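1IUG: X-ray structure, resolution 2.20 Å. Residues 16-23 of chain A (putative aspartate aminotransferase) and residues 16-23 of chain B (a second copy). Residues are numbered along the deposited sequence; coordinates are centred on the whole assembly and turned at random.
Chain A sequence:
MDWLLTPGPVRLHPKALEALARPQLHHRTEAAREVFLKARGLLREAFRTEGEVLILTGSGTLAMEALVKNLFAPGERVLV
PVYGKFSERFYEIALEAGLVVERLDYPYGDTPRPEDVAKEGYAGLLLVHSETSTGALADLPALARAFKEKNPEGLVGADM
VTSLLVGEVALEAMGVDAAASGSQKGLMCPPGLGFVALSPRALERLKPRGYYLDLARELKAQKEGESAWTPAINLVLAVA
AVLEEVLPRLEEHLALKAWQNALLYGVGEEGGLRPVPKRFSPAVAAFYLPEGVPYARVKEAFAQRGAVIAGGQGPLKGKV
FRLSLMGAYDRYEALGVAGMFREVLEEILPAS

Chain A (16-23) ALEALARP
Chain B 16-23: ALEALARP

The two stretches are the same segment from two copies of one protein. Each is the last part of a helix that begins earlier in its chain, followed by an extended tail. The helices run antiparallel, with 175° between their N-to-C directions and 9.6 Å between axes at closest approach. The register is nearly symmetric. Leu20(A) CA lies 6.3 Å from Leu20(B) CA, Leu17(A) CA 6.2 Å from Ala21(B) CA, and Ala21(A) CA 6.1 Å from Leu17(B) CA. No hydrogen bond crosses between the stretches; the contact is van der Waals packing and buries 294 Å² in total.

Ala16(A) has helical phi/psi of -70/-42 and is out of reach of chain B. Its O accepts a hydrogen bond from Leu20(A) N at 3.1 Å. Leu17(A), at -66/-33, points its CA-to-CB bond sideways, but its end comes nearer to chain B. The rotamer is m,t (chi1 -70°, chi2 169°). Its methyl CD2 rests against a run of backbone carbonyls: 4.1 Å from Leu20(B) O, 4.2 Å from Ala21(B) O and 4.1 Å from Arg22(B) O. A methyl offers these oxygens no classical donor, so they are packing contacts.

Glu18(A) (-67/-46; chi1 -66°, chi2 -175°, chi3 52°) and Ala19(A) (-60/-40) are out of reach of chain B. Leu20(A), at -70/-19, is buried and points toward chain B, with rotamer m,t (-66°, -178°). Its CB is 4.4 Å from Leu20(B) CB, an apolar pairing at the centre of the register. Its CD1 is 3.8 Å from Leu20(B) O. Leu20(B) is also m,t (-66°, 173°). In return, Leu20(A) O lies 3.8 Å from Leu17(B) CD2, which belongs to an m,t side chain (-69°, 171°).

Ala21(A), at -84/-13, points sideways. Its N donates to Glu18(A) O at 3.1 Å and makes a weak bond to Leu17(A) O at 3.3 Å. Its O is 4.1 Å from Leu17(B) CD2. Arg22(A) turns extended at -67/146, and its N donates to Ala19(A) O at 3.3 Å. Its CA-to-CB bond points away, and chi1 to chi4 are -62°, -60°, 175° and 170°, yet its backbone O packs 4.1 Å from Leu17(B) CD2. Thus each Leu17 meets the carbonyls of residues 20 to 22 in the other copy.

Pro23(A) continues extended at -62/152; its CA-to-CB bond points away and its ring pucker is C-gamma exo. In chain B, Arg22(B) NH2 forms a long salt bridge to Glu18(B) OE1 at 3.8 Å.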

# COMPACT_ATOMS: atom_id res chain seq x y z
N ALA A 16 -6.23 16.67 6.71
CA ALA A 16 -5.38 15.50 6.48
C ALA A 16 -4.09 15.60 7.29
O ALA A 16 -3.64 14.62 7.89
CB ALA A 16 -5.07 15.35 4.98
N LEU A 17 -3.50 16.80 7.33
CA LEU A 17 -2.26 17.03 8.07
C LEU A 17 -2.48 16.88 9.57
O LEU A 17 -1.59 16.43 10.29
CB LEU A 17 -1.69 18.41 7.75
CG LEU A 17 -1.12 18.58 6.33
CD1 LEU A 17 -0.83 20.04 6.05
CD2 LEU A 17 0.14 17.74 6.19
N GLU A 18 -3.67 17.24 10.05
CA GLU A 18 -4.00 17.10 11.46
C GLU A 18 -4.06 15.62 11.82
O GLU A 18 -3.52 15.19 12.84
CB GLU A 18 -5.36 17.73 11.77
CG GLU A 18 -5.43 19.23 11.61
CD GLU A 18 -6.78 19.78 12.03
OE1 GLU A 18 -7.21 19.47 13.17
OE2 GLU A 18 -7.40 20.52 11.24
N ALA A 19 -4.74 14.86 10.97
CA ALA A 19 -4.91 13.42 11.17
C ALA A 19 -3.58 12.69 11.21
O ALA A 19 -3.39 11.79 12.02
CB ALA A 19 -5.80 12.85 10.06
N LEU A 20 -2.65 13.09 10.35
CA LEU A 20 -1.33 12.47 10.28
C LEU A 20 -0.45 12.78 11.50
O LEU A 20 0.52 12.07 11.75
CB LEU A 20 -0.61 12.87 8.99
CG LEU A 20 -1.21 12.39 7.67
CD1 LEU A 20 -0.34 12.86 6.51
CD2 LEU A 20 -1.34 10.87 7.66
N ALA A 21 -0.80 13.83 12.23
CA ALA A 21 -0.04 14.23 13.42
C ALA A 21 -0.48 13.45 14.67
O ALA A 21 0.20 13.47 15.70
CB ALA A 21 -0.17 15.73 13.66
N ARG A 22 -1.61 12.76 14.57
CA ARG A 22 -2.14 11.97 15.69
C ARG A 22 -1.24 10.78 16.01
O ARG A 22 -0.62 10.21 15.11
CB ARG A 22 -3.55 11.47 15.36
CG ARG A 22 -4.58 12.55 15.12
CD ARG A 22 -4.75 13.45 16.33
NE ARG A 22 -5.65 14.56 16.05
CZ ARG A 22 -6.12 15.40 16.97
NH1 ARG A 22 -5.79 15.25 18.25
NH2 ARG A 22 -6.92 16.39 16.61
N PRO A 23 -1.15 10.41 17.30
CA PRO A 23 -0.32 9.27 17.72
C PRO A 23 -0.83 7.99 17.07
O PRO A 23 -2.02 7.88 16.75
CB PRO A 23 -0.50 9.25 19.23
CG PRO A 23 -0.73 10.71 19.56
CD PRO A 23 -1.69 11.12 18.47
N ALA B 16 9.50 10.41 12.61
CA ALA B 16 8.42 9.99 11.72
C ALA B 16 7.30 11.03 11.66
O ALA B 16 6.85 11.40 10.58
CB ALA B 16 7.86 8.62 12.15
N LEU B 17 6.88 11.50 12.84
CA LEU B 17 5.82 12.50 12.93
C LEU B 17 6.25 13.84 12.34
O LEU B 17 5.43 14.60 11.82
CB LEU B 17 5.37 12.67 14.38
CG LEU B 17 4.62 11.46 14.96
CD1 LEU B 17 4.41 11.64 16.45
CD2 LEU B 17 3.29 11.28 14.24
N GLU B 18 7.55 14.11 12.41
CA GLU B 18 8.12 15.33 11.86
C GLU B 18 8.04 15.28 10.33
O GLU B 18 7.73 16.28 9.68
CB GLU B 18 9.57 15.46 12.32
CG GLU B 18 10.31 16.67 11.79
CD GLU B 18 11.77 16.69 12.19
OE1 GLU B 18 12.64 16.75 11.29
OE2 GLU B 18 12.06 16.65 13.41
N ALA B 19 8.31 14.10 9.78
CA ALA B 19 8.28 13.89 8.33
C ALA B 19 6.85 13.93 7.78
O ALA B 19 6.61 14.50 6.72
CB ALA B 19 8.95 12.56 7.98
N LEU B 20 5.91 13.35 8.52
CA LEU B 20 4.51 13.31 8.11
C LEU B 20 3.83 14.68 8.14
O LEU B 20 2.74 14.84 7.58
CB LEU B 20 3.73 12.33 8.99
CG LEU B 20 4.11 10.85 8.87
CD1 LEU B 20 3.37 10.03 9.92
CD2 LEU B 20 3.78 10.34 7.47
N ALA B 21 4.47 15.65 8.79
CA ALA B 21 3.93 17.00 8.88
C ALA B 21 4.36 17.89 7.71
O ALA B 21 3.88 19.01 7.56
CB ALA B 21 4.35 17.64 10.21
N ARG B 22 5.27 17.37 6.88
CA ARG B 22 5.77 18.11 5.72
C ARG B 22 4.72 18.22 4.62
O ARG B 22 3.85 17.35 4.49
CB ARG B 22 7.00 17.39 5.13
CG ARG B 22 8.15 17.16 6.08
CD ARG B 22 8.72 18.45 6.64
NE ARG B 22 9.94 18.21 7.41
CZ ARG B 22 11.11 17.84 6.87
NH1 ARG B 22 11.22 17.68 5.56
NH2 ARG B 22 12.16 17.64 7.65
N PRO B 23 4.78 19.30 3.82
CA PRO B 23 3.82 19.50 2.73
C PRO B 23 4.02 18.38 1.70
O PRO B 23 5.14 17.88 1.54
CB PRO B 23 4.24 20.85 2.14
CG PRO B 23 4.85 21.56 3.31
CD PRO B 23 5.67 20.47 3.95